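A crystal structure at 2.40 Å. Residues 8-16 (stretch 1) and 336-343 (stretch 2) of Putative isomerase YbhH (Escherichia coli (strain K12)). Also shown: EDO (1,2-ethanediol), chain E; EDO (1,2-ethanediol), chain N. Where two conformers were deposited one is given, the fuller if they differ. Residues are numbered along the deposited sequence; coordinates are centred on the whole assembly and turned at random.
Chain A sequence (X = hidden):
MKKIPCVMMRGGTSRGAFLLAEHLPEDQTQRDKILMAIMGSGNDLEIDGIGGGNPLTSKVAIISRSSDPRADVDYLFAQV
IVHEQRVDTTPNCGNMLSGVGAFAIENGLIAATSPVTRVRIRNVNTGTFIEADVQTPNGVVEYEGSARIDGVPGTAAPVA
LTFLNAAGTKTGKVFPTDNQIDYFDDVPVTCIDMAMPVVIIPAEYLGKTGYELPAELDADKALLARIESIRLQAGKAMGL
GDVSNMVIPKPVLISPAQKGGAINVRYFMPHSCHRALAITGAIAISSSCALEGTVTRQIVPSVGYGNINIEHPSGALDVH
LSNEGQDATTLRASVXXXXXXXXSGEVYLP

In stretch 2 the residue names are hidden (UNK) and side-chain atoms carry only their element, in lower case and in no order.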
# COMPACT_ATOMS: atom_id res chain seq x y z
N MET A 8 -11.06 -1.42 26.70
CA MET A 8 -11.25 -2.85 26.46
C MET A 8 -12.22 -3.03 25.31
O MET A 8 -13.29 -2.40 25.29
CB MET A 8 -11.77 -3.57 27.70
CG MET A 8 -11.96 -5.07 27.52
SD MET A 8 -12.70 -5.85 28.97
CE MET A 8 -11.45 -5.51 30.21
N MET A 9 -11.85 -3.86 24.35
CA MET A 9 -12.71 -4.19 23.24
C MET A 9 -12.69 -5.69 23.01
O MET A 9 -11.67 -6.36 23.23
CB MET A 9 -12.28 -3.49 21.94
CG MET A 9 -12.19 -1.98 22.02
SD MET A 9 -11.80 -1.27 20.41
CE MET A 9 -13.33 -1.56 19.53
N ARG A 10 -13.83 -6.23 22.59
CA ARG A 10 -13.84 -7.55 21.97
C ARG A 10 -13.45 -7.38 20.51
O ARG A 10 -14.06 -6.60 19.78
CB ARG A 10 -15.21 -8.20 22.09
CG ARG A 10 -15.31 -9.53 21.34
CD ARG A 10 -16.71 -10.12 21.36
NE ARG A 10 -17.68 -9.22 20.75
CZ ARG A 10 -17.84 -9.07 19.44
NH1 ARG A 10 -17.08 -9.74 18.59
NH2 ARG A 10 -18.76 -8.22 18.98
N GLY A 11 -12.40 -8.08 20.10
CA GLY A 11 -12.03 -8.14 18.71
C GLY A 11 -12.24 -9.54 18.17
O GLY A 11 -11.44 -10.44 18.45
N GLY A 12 -13.32 -9.74 17.43
CA GLY A 12 -13.64 -11.09 16.98
C GLY A 12 -13.91 -11.99 18.17
O GLY A 12 -14.76 -11.70 19.01
N THR A 13 -13.15 -13.08 18.25
CA THR A 13 -13.26 -14.04 19.35
C THR A 13 -12.23 -13.79 20.44
O THR A 13 -11.95 -14.69 21.24
CB THR A 13 -13.13 -15.46 18.82
OG1 THR A 13 -11.85 -15.62 18.19
CG2 THR A 13 -14.22 -15.75 17.81
N SER A 14 -11.64 -12.60 20.49
CA SER A 14 -10.64 -12.24 21.48
C SER A 14 -11.07 -10.96 22.18
O SER A 14 -11.96 -10.24 21.71
CB SER A 14 -9.26 -12.06 20.84
OG SER A 14 -8.76 -13.29 20.34
N ARG A 15 -10.42 -10.68 23.30
CA ARG A 15 -10.70 -9.48 24.09
C ARG A 15 -9.42 -9.02 24.76
O ARG A 15 -8.57 -9.83 25.13
CB ARG A 15 -11.78 -9.77 25.14
CG ARG A 15 -12.35 -8.54 25.83
CD ARG A 15 -13.25 -8.98 26.97
NE ARG A 15 -12.46 -9.45 28.11
CZ ARG A 15 -12.90 -10.33 29.00
NH1 ARG A 15 -14.12 -10.85 28.90
NH2 ARG A 15 -12.11 -10.69 30.01
N GLY A 16 -9.27 -7.71 24.90
CA GLY A 16 -8.10 -7.18 25.58
C GLY A 16 -8.07 -5.67 25.57
O GLY A 16 -9.05 -5.01 25.20
N UNK A 336 -14.56 -11.44 7.27
CA UNK A 336 -15.50 -10.64 8.05
C UNK A 336 -15.34 -11.00 9.52
O UNK A 336 -15.31 -12.18 9.87
c UNK A 336 -16.95 -10.86 7.58
c UNK A 336 -17.10 -10.55 6.09
c UNK A 336 -16.96 -9.08 5.75
c UNK A 336 -17.91 -10.01 8.41
N UNK A 337 -15.24 -9.99 10.37
CA UNK A 337 -15.26 -10.16 11.81
C UNK A 337 -16.28 -9.20 12.40
O UNK A 337 -16.96 -8.46 11.68
n UNK A 337 -14.98 -14.94 12.53
n UNK A 337 -13.73 -13.03 12.29
n UNK A 337 -13.21 -14.54 13.95
c UNK A 337 -12.75 -10.80 11.89
c UNK A 337 -12.65 -12.12 12.64
c UNK A 337 -13.97 -14.17 12.92
c UNK A 337 -13.87 -9.92 12.43
N UNK A 338 -16.39 -9.22 13.72
CA UNK A 338 -17.15 -8.20 14.44
C UNK A 338 -16.31 -7.73 15.62
O UNK A 338 -15.40 -8.42 16.07
c UNK A 338 -19.29 -9.40 13.83
o UNK A 338 -18.29 -9.65 16.02
c UNK A 338 -18.51 -8.72 14.95
N UNK A 339 -16.63 -6.54 16.11
CA UNK A 339 -15.93 -5.98 17.25
C UNK A 339 -16.92 -5.19 18.09
O UNK A 339 -18.01 -4.85 17.63
o UNK A 339 -13.96 -4.73 17.95
c UNK A 339 -14.74 -5.11 16.81
c UNK A 339 -15.23 -3.85 16.10
N UNK A 340 -16.54 -4.90 19.33
CA UNK A 340 -17.39 -4.11 20.20
C UNK A 340 -16.53 -3.44 21.27
O UNK A 340 -15.64 -4.07 21.84
c UNK A 340 -20.66 -5.05 22.09
c UNK A 340 -20.33 -4.93 24.53
c UNK A 340 -18.47 -4.96 20.86
n UNK A 340 -19.90 -5.50 25.66
n UNK A 340 -20.86 -3.72 24.57
n UNK A 340 -20.22 -5.58 23.38
c UNK A 340 -19.62 -4.15 21.45
N UNK A 341 -16.79 -2.16 21.51
CA UNK A 341 -16.16 -1.46 22.62
C UNK A 341 -16.88 -1.81 23.91
O UNK A 341 -18.11 -1.71 24.00
c UNK A 341 -16.20 0.05 22.38
n UNK A 341 -17.01 4.36 22.75
c UNK A 341 -15.61 2.36 23.19
c UNK A 341 -15.62 0.87 23.52
c UNK A 341 -17.00 2.88 22.90
N UNK A 342 -16.12 -2.25 24.91
CA UNK A 342 -16.67 -2.74 26.17
C UNK A 342 -16.47 -1.74 27.30
O UNK A 342 -17.44 -1.32 27.94
c UNK A 342 -15.81 -6.52 25.69
c UNK A 342 -16.37 -5.14 25.43
c UNK A 342 -16.06 -4.12 26.53
c UNK A 342 -16.57 -4.59 27.88
N UNK A 343 -15.24 -1.29 27.52
CA UNK A 343 -14.90 -0.46 28.68
C UNK A 343 -13.95 0.64 28.24
O UNK A 343 -12.89 0.35 27.67
c UNK A 343 -14.55 -1.19 33.54
c UNK A 343 -14.25 -1.33 29.77
c UNK A 343 -14.42 -1.67 32.25
c UNK A 343 -14.67 0.17 33.76
c UNK A 343 -14.40 -0.80 31.17
c UNK A 343 -14.52 0.56 31.41
c UNK A 343 -14.66 1.04 32.69
C1 EDO E . -21.40 -10.49 16.88
O1 EDO E . -20.17 -11.10 16.46
C2 EDO E . -21.41 -10.43 18.40
O2 EDO E . -22.69 -10.07 18.92
C1 EDO N . -22.34 -0.63 21.90
O1 EDO N . -22.21 -2.01 22.27
C2 EDO N . -21.06 0.11 22.26
O2 EDO N . -19.93 -0.67 21.87

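Position 336 carries four side-chain carbons, forked at the first, with one arm two carbons long. None of them comes near stretch 1. A beta-branched chain of four carbons is isoleucine, I336.

Position 337 has three carbons, a nitrogen, and then a carbon bearing two more nitrogens. One of the two end nitrogens lies 4.2 Å from CG2 of T13. The group is a guanidinium, so the residue is arginine, R337. Its CA-to-CB bond points toward stretch 1. NE of R337 donates to the backbone O of I336 at 3.0 Å.

Position 338 has one carbon carrying one oxygen and one carbon. The oxygen is 2.8 Å from NH1 of R10 and accepts a hydrogen bond from it. A branched carbon with a hydroxyl and a methyl is threonine, T338. A very short hydrogen bond of 2.4 Å joins OG1 of T338 to O1 of the ethanediol in chain E. The backbone O of T338 accepts a hydrogen bond from N of G12 at 2.8 Å.

Position 339 repeats the pattern: one carbon with an oxygen and a carbon. Here the oxygen donates to the backbone O of R10 at 2.6 Å. This is again threonine, T339. It pairs with G11, and its OG1 is also 3.6 Å from CE of M9.

Position 340 has three carbons, a nitrogen, and a carbon with two more nitrogens. Its CB is 3.8 Å from NH2 of R10. It is arginine, R340. N of R340 donates to O of R10 at 3.0 Å, and N of R10 donates to O of R340 at 2.9 Å. NH1 of R340 reaches O1 of the ethanediol in chain N at 3.2 Å.

Position 341 has four carbons in a row ending in nitrogen. Its CB lies 4.4 Å from CE of M9. An unbranched chain with a terminal amine is lysine, K341. NZ is satisfied elsewhere in the structure.

Position 342 has four carbons, forked at the first, with one arm two carbons long. The end of that arm is 3.8 Å from CD of R15 and 4.0 Å from CB of R10. It is isoleucine, I342. Its shorter branch, CG2, is 4.2 Å from SD of M8.

Position 343 has one carbon followed by a six-carbon ring. Its CB is 3.9 Å from CB of M8, while the end of the side chain leads away from stretch 1. The ring bears no hydroxyl oxygen, so the residue is phenylalanine, F343.

The contact is an antiparallel strand pairing. N of M8 donates to O of F343 at 2.7 Å. A beta bulge lies between M8 and M9, and O of M8 accepts from both N of I342 at 2.9 Å and N of F343 at 3.2 Å. Past the bulge, R10 pairs with R340. The R10 guanidinium bends back across stretch 2: N of R340 lies over one face, the chain E ethanediol over the opposite face, and OG1 of T338 at the edge. NH1 of R10 also donates to O of G12 at 3.1 Å, tying the turn to this contact.

Stretch 2, residues 336-343: IRTTRKIF
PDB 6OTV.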